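Local coordinates for choline binding protein PCPA (Streptococcus pneumoniae, PDB 4CP6) that is a surface choline-binding protein and vaccine antigen of the pneumococcus, carrying a leucine-rich repeat region that may mediate protein-protein recognition, at residues V47-G52 with Q79-Y84; V92-S97 with K110-S115. All blocks are in the same frame, centred on the assembly; numbering follows the deposited sequence. Where two conformers were deposited one is given.

In the fold
Contacts 1 and 2 are neighbouring buried contacts toward the N-terminal end of the leucine-rich repeat solenoid, their centres about 6 Å apart. In sequence they follow one another, contact 1 closing before contact 2 opens, yet in space they interlock through residues 79-84. Phe81 O of contact 1 probably accepts a hydrogen bond from Tyr94 OH of contact 2 at 2.6 Å, and Phe81 N is probably bonded to Gly111 O at 2.8 Å. The Phe49 ring also meets the Tyr94 ring edge-to-face. Together they illustrate how a solenoid is built, with successive loops fastened by backbone bonds and by aromatic side chains packed between them. No ligand takes part in either contact.

Contact 1 (V47-G52 with Q79-Y84); sequences VEFEAG and QAFSYY
Val47 and Phe49 pack against Phe81 in a small buried apolar contact pinned by one backbone bond, where the loop leading to strand 57-59 meets the turn after strand 69-76 at the N-terminal end of the BspA-type leucine-rich repeat solenoid. The bond is nearly straight: Val47 N donates to Ala80 O at 2.8 Å, with 168° at the hydrogen. With Val47 CG1 anti to the backbone N (chi1 166°), CG2 is left beside that nitrogen, close to the accepting carbonyl, and it touches Phe81 CE1 at 3.8 Å. The side chains of Phe49 and Phe81 run at about a right angle to each other and their rings meet at their edges, Phe49 CZ lying 3.7 Å from Phe81 CD1. Val47 CG1 rests over the outer part of one Phe49 face. Further cover comes from Phe58, whose ring meets Phe49 edge-to-face, and from Ile60, which touches Phe81. A water links the two loops, lying 3.0 Å from Val47 O and 2.9 Å from Ser82 O. The type I turn from Gln79 to Ser82 is closed by Ser82 N donating to Gln79 O at 3.1 Å, and Tyr84 OH donates to Gln79 OE1 at 2.6 Å, that oxygen lying in the plane of the Tyr84 ring at its edge.

Contact 2 (V92-S97 with K110-S115); sequences VYYPSS and KGFHGS
Tyr94 meets Ser115 through their hydroxyls, Tyr94 OH and Ser115 OG standing 2.8 Å apart in a hydrogen bond. The contact is narrow, because the tyrosine reaches it with the far end of its ring while the two backbones stay well separated, their nearest CA atoms, those of Tyr94 and Ser115, being 8.0 Å apart. Tyr94 makes this reach with CG anti to its own nitrogen (chi1 -161°), which carries the ring across toward residues 110-115. Ser115 answers with an extended first torsion of 180°, bringing OG obliquely alongside the ring, 3.3 Å from Tyr94 CE1 as well as near the phenol oxygen. Ser115 CB also lies 3.3 Å from Tyr94 OH. The buried phenol oxygen has a second and stronger partner in Phe81 O, and Ser115 OG is bonded in turn to Ala117 N, so Phe81 O, Tyr94 OH, Ser115 OG and Ala117 N form a short run of hydrogen bonds.

The setting is the leucine-rich repeat solenoid, in which residues 110-115 form the bend between strands 106-107 and 119-122. Here a type II turn runs from Phe112 to Ser115, closed by Ser115 N donating to Phe112 O at 3.0 Å, and Gly114 supplies the positive phi (62°) of its third position. Phe112 follows a different course from Ser115: its CG is anti to the carbonyl carbon, and the ring lies among Ile98, Ile100 and Ile120 and stacks on Phe136. It meets the tyrosine only loosely, with Phe112 CD2 4.2 Å from Tyr94 OH. Nearer the backbone of residues 92-97, Pro95 CD sits 3.3 Å above one face of the Tyr94 ring, displaced toward its rim.

Contact 1 (V47-G52 with Q79-Y84)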
loop_
_atom_site.group_PDB
_atom_site.type_symbol
_atom_site.label_atom_id
_atom_site.label_comp_id
_atom_site.label_asym_id
_atom_site.label_seq_id
_atom_site.Cartn_x
_atom_site.Cartn_y
_atom_site.Cartn_z
ATOM N N VAL A 47 23.886 16.482 -0.929
ATOM C CA VAL A 47 25.301 16.516 -0.627
ATOM C C VAL A 47 26.004 15.777 -1.779
ATOM O O VAL A 47 25.565 14.701 -2.227
ATOM C CB VAL A 47 25.586 15.788 0.707
ATOM C CG1 VAL A 47 27.090 15.490 0.894
ATOM C CG2 VAL A 47 25.011 16.567 1.878
ATOM N N GLU A 48 27.076 16.399 -2.292
ATOM C CA GLU A 48 27.879 15.803 -3.347
ATOM C C GLU A 48 29.089 15.124 -2.708
ATOM O O GLU A 48 29.837 15.770 -1.976
ATOM C CB GLU A 48 28.346 16.906 -4.283
ATOM C CG GLU A 48 29.148 16.383 -5.453
ATOM C CD GLU A 48 29.366 17.462 -6.488
ATOM O OE1 GLU A 48 28.397 17.784 -7.213
ATOM O OE2 GLU A 48 30.485 18.017 -6.541
ATOM N N PHE A 49 29.297 13.845 -3.009
ATOM C CA PHE A 49 30.389 13.057 -2.473
ATOM C C PHE A 49 31.586 13.086 -3.405
ATOM O O PHE A 49 31.432 13.280 -4.611
ATOM C CB PHE A 49 29.935 11.601 -2.226
ATOM C CG PHE A 49 28.897 11.495 -1.125
ATOM C CD1 PHE A 49 29.281 11.463 0.209
ATOM C CD2 PHE A 49 27.538 11.494 -1.424
ATOM C CE1 PHE A 49 28.328 11.385 1.228
ATOM C CE2 PHE A 49 26.584 11.425 -0.403
ATOM C CZ PHE A 49 26.986 11.361 0.917
ATOM N N GLU A 50 32.774 12.873 -2.838
ATOM C CA GLU A 50 34.030 12.793 -3.570
ATOM C C GLU A 50 34.122 11.434 -4.243
ATOM O O GLU A 50 33.525 10.463 -3.768
ATOM C CB GLU A 50 35.191 12.932 -2.577
ATOM C CG GLU A 50 35.159 14.250 -1.808
ATOM C CD GLU A 50 35.947 14.309 -0.512
ATOM O OE1 GLU A 50 36.687 13.345 -0.211
ATOM O OE2 GLU A 50 35.829 15.330 0.203
ATOM N N ALA A 51 34.915 11.320 -5.329
ATOM C CA ALA A 51 35.105 10.043 -6.011
ATOM C C ALA A 51 35.528 8.958 -5.046
ATOM O O ALA A 51 35.004 7.850 -5.114
ATOM C CB ALA A 51 36.148 10.193 -7.118
ATOM N N GLY A 52 36.465 9.281 -4.145
ATOM C CA GLY A 52 37.001 8.323 -3.182
ATOM C C GLY A 52 35.993 7.818 -2.173
ATOM O O GLY A 52 36.231 6.778 -1.554
ATOM N N GLN A 79 16.256 15.981 0.684
ATOM C CA GLN A 79 17.208 15.777 -0.412
ATOM C C GLN A 79 18.663 15.666 0.030
ATOM O O GLN A 79 19.490 15.360 -0.817
ATOM C CB GLN A 79 17.096 16.908 -1.483
ATOM C CG GLN A 79 15.665 17.279 -1.916
ATOM C CD GLN A 79 14.945 16.184 -2.663
ATOM O OE1 GLN A 79 15.554 15.250 -3.202
ATOM N NE2 GLN A 79 13.628 16.233 -2.654
ATOM N N ALA A 80 18.993 15.855 1.327
ATOM C CA ALA A 80 20.419 15.893 1.705
ATOM C C ALA A 80 21.216 14.680 1.276
ATOM O O ALA A 80 22.337 14.824 0.757
ATOM C CB ALA A 80 20.570 16.121 3.199
ATOM N N PHE A 81 20.660 13.483 1.487
ATOM C CA PHE A 81 21.352 12.267 1.099
ATOM C C PHE A 81 20.578 11.521 0.021
ATOM O O PHE A 81 20.581 10.286 -0.058
ATOM C CB PHE A 81 21.737 11.415 2.310
ATOM C CG PHE A 81 22.680 12.183 3.201
ATOM C CD1 PHE A 81 23.988 12.473 2.781
ATOM C CD2 PHE A 81 22.264 12.666 4.428
ATOM C CE1 PHE A 81 24.851 13.216 3.584
ATOM C CE2 PHE A 81 23.128 13.430 5.225
ATOM C CZ PHE A 81 24.418 13.704 4.796
ATOM N N SER A 82 19.911 12.294 -0.840
ATOM C CA SER A 82 19.221 11.670 -1.943
ATOM C C SER A 82 20.210 11.345 -3.057
ATOM O O SER A 82 21.264 12.008 -3.197
ATOM C CB SER A 82 18.111 12.564 -2.479
ATOM O OG SER A 82 18.688 13.759 -2.964
ATOM N N TYR A 83 19.870 10.357 -3.845
ATOM C CA TYR A 83 20.674 9.957 -4.979
ATOM C C TYR A 83 19.832 10.223 -6.184
ATOM O O TYR A 83 18.705 9.709 -6.299
ATOM C CB TYR A 83 21.102 8.474 -4.914
ATOM C CG TYR A 83 21.718 8.031 -6.223
ATOM C CD1 TYR A 83 23.066 8.275 -6.497
ATOM C CD2 TYR A 83 20.913 7.589 -7.277
ATOM C CE1 TYR A 83 23.619 7.956 -7.739
ATOM C CE2 TYR A 83 21.442 7.347 -8.548
ATOM C CZ TYR A 83 22.800 7.523 -8.771
ATOM O OH TYR A 83 23.326 7.244 -10.018
ATOM N N TYR A 84 20.405 11.005 -7.099
ATOM C CA TYR A 84 19.819 11.302 -8.395
ATOM C C TYR A 84 20.854 11.158 -9.480
ATOM O O TYR A 84 21.989 11.615 -9.334
ATOM C CB TYR A 84 19.257 12.724 -8.459
ATOM C CG TYR A 84 18.065 12.929 -7.571
ATOM C CD1 TYR A 84 16.790 12.548 -7.987
ATOM C CD2 TYR A 84 18.182 13.613 -6.369
ATOM C CE1 TYR A 84 15.677 12.757 -7.175
ATOM C CE2 TYR A 84 17.078 13.851 -5.564
ATOM C CZ TYR A 84 15.828 13.406 -5.958
ATOM O OH TYR A 84 14.756 13.634 -5.139
HETATM O O HOH W 1 23.544 12.557 -1.494
#

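Contact 2 (V92-S97 with K110-S115)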
loop_
_atom_site.group_PDB
_atom_site.type_symbol
_atom_site.label_atom_id
_atom_site.label_comp_id
_atom_site.label_asym_id
_atom_site.label_seq_id
_atom_site.Cartn_x
_atom_site.Cartn_y
_atom_site.Cartn_z
ATOM N N VAL A 92 27.503 9.448 -10.390
ATOM C CA VAL A 92 27.193 10.321 -9.268
ATOM C C VAL A 92 27.610 9.473 -8.062
ATOM O O VAL A 92 27.095 8.355 -7.867
ATOM C CB VAL A 92 25.698 10.749 -9.256
ATOM C CG1 VAL A 92 25.363 11.537 -7.997
ATOM C CG2 VAL A 92 25.372 11.591 -10.499
ATOM N N TYR A 93 28.620 9.949 -7.318
ATOM C CA TYR A 93 29.219 9.179 -6.234
ATOM C C TYR A 93 28.295 9.051 -5.045
ATOM O O TYR A 93 27.554 9.981 -4.738
ATOM C CB TYR A 93 30.541 9.817 -5.803
ATOM C CG TYR A 93 31.453 10.063 -6.983
ATOM C CD1 TYR A 93 31.866 9.013 -7.797
ATOM C CD2 TYR A 93 31.905 11.345 -7.282
ATOM C CE1 TYR A 93 32.712 9.231 -8.885
ATOM C CE2 TYR A 93 32.737 11.576 -8.376
ATOM C CZ TYR A 93 33.153 10.514 -9.156
ATOM O OH TYR A 93 33.981 10.766 -10.230
ATOM N N TYR A 94 28.328 7.905 -4.369
ATOM C CA TYR A 94 27.426 7.728 -3.237
ATOM C C TYR A 94 27.989 6.639 -2.334
ATOM O O TYR A 94 28.501 5.647 -2.830
ATOM C CB TYR A 94 25.996 7.353 -3.740
ATOM C CG TYR A 94 24.946 7.598 -2.685
ATOM C CD1 TYR A 94 24.658 6.627 -1.726
ATOM C CD2 TYR A 94 24.271 8.819 -2.609
ATOM C CE1 TYR A 94 23.771 6.891 -0.681
ATOM C CE2 TYR A 94 23.338 9.070 -1.599
ATOM C CZ TYR A 94 23.077 8.089 -0.649
ATOM O OH TYR A 94 22.164 8.304 0.357
ATOM N N PRO A 95 27.893 6.809 -1.002
ATOM C CA PRO A 95 28.438 5.800 -0.088
ATOM C C PRO A 95 27.727 4.453 -0.123
ATOM O O PRO A 95 26.577 4.350 -0.540
ATOM C CB PRO A 95 28.305 6.446 1.298
ATOM C CG PRO A 95 27.413 7.584 1.152
ATOM C CD PRO A 95 27.387 7.989 -0.286
ATOM N N SER A 96 28.410 3.410 0.376
ATOM C CA SER A 96 27.811 2.066 0.421
ATOM C C SER A 96 26.929 1.877 1.669
ATOM O O SER A 96 26.085 0.973 1.709
ATOM C CB SER A 96 28.929 1.041 0.455
ATOM O OG SER A 96 29.805 1.339 1.527
ATOM N N SER A 97 27.169 2.674 2.700
ATOM C CA SER A 97 26.409 2.634 3.953
ATOM C C SER A 97 26.499 3.999 4.581
ATOM O O SER A 97 27.455 4.738 4.302
ATOM C CB SER A 97 26.960 1.576 4.911
ATOM O OG SER A 97 28.212 1.976 5.450
ATOM N N LYS A 110 12.023 12.972 1.958
ATOM C CA LYS A 110 13.008 12.686 0.906
ATOM C C LYS A 110 14.450 12.903 1.364
ATOM O O LYS A 110 15.337 13.095 0.518
ATOM C CB LYS A 110 12.675 13.503 -0.362
ATOM C CG LYS A 110 11.389 12.983 -1.010
ATOM C CD LYS A 110 11.105 13.569 -2.352
ATOM C CE LYS A 110 9.978 12.764 -2.954
ATOM N NZ LYS A 110 9.737 13.175 -4.373
ATOM N N GLY A 111 14.724 12.776 2.672
ATOM C CA GLY A 111 16.110 12.961 3.130
ATOM C C GLY A 111 17.082 11.979 2.504
ATOM O O GLY A 111 18.258 12.318 2.320
ATOM N N PHE A 112 16.626 10.752 2.168
ATOM C CA PHE A 112 17.446 9.693 1.581
ATOM C C PHE A 112 16.767 9.133 0.335
ATOM O O PHE A 112 16.926 7.954 0.011
ATOM C CB PHE A 112 17.700 8.571 2.604
ATOM C CG PHE A 112 18.531 8.969 3.802
ATOM C CD1 PHE A 112 17.949 9.591 4.901
ATOM C CD2 PHE A 112 19.888 8.672 3.854
ATOM C CE1 PHE A 112 18.706 9.894 6.037
ATOM C CE2 PHE A 112 20.648 9.013 4.961
ATOM C CZ PHE A 112 20.063 9.629 6.044
ATOM N N HIS A 113 16.028 9.988 -0.418
ATOM C CA HIS A 113 15.349 9.497 -1.606
ATOM C C HIS A 113 16.349 8.766 -2.528
ATOM O O HIS A 113 17.404 9.343 -2.838
ATOM C CB HIS A 113 14.673 10.643 -2.391
ATOM C CG HIS A 113 14.356 10.227 -3.786
ATOM N ND1 HIS A 113 13.175 9.597 -4.092
ATOM C CD2 HIS A 113 15.138 10.243 -4.897
ATOM C CE1 HIS A 113 13.264 9.255 -5.373
ATOM N NE2 HIS A 113 14.420 9.651 -5.894
ATOM N N GLY A 114 15.985 7.596 -3.028
ATOM C CA GLY A 114 16.804 6.844 -3.971
ATOM C C GLY A 114 18.159 6.415 -3.457
ATOM O O GLY A 114 18.993 5.948 -4.250
ATOM N N SER A 115 18.404 6.546 -2.145
ATOM C CA SER A 115 19.704 6.222 -1.570
ATOM C C SER A 115 20.293 4.919 -2.064
ATOM O O SER A 115 19.627 3.897 -2.059
ATOM C CB SER A 115 19.619 6.201 -0.047
ATOM O OG SER A 115 20.869 5.885 0.548
#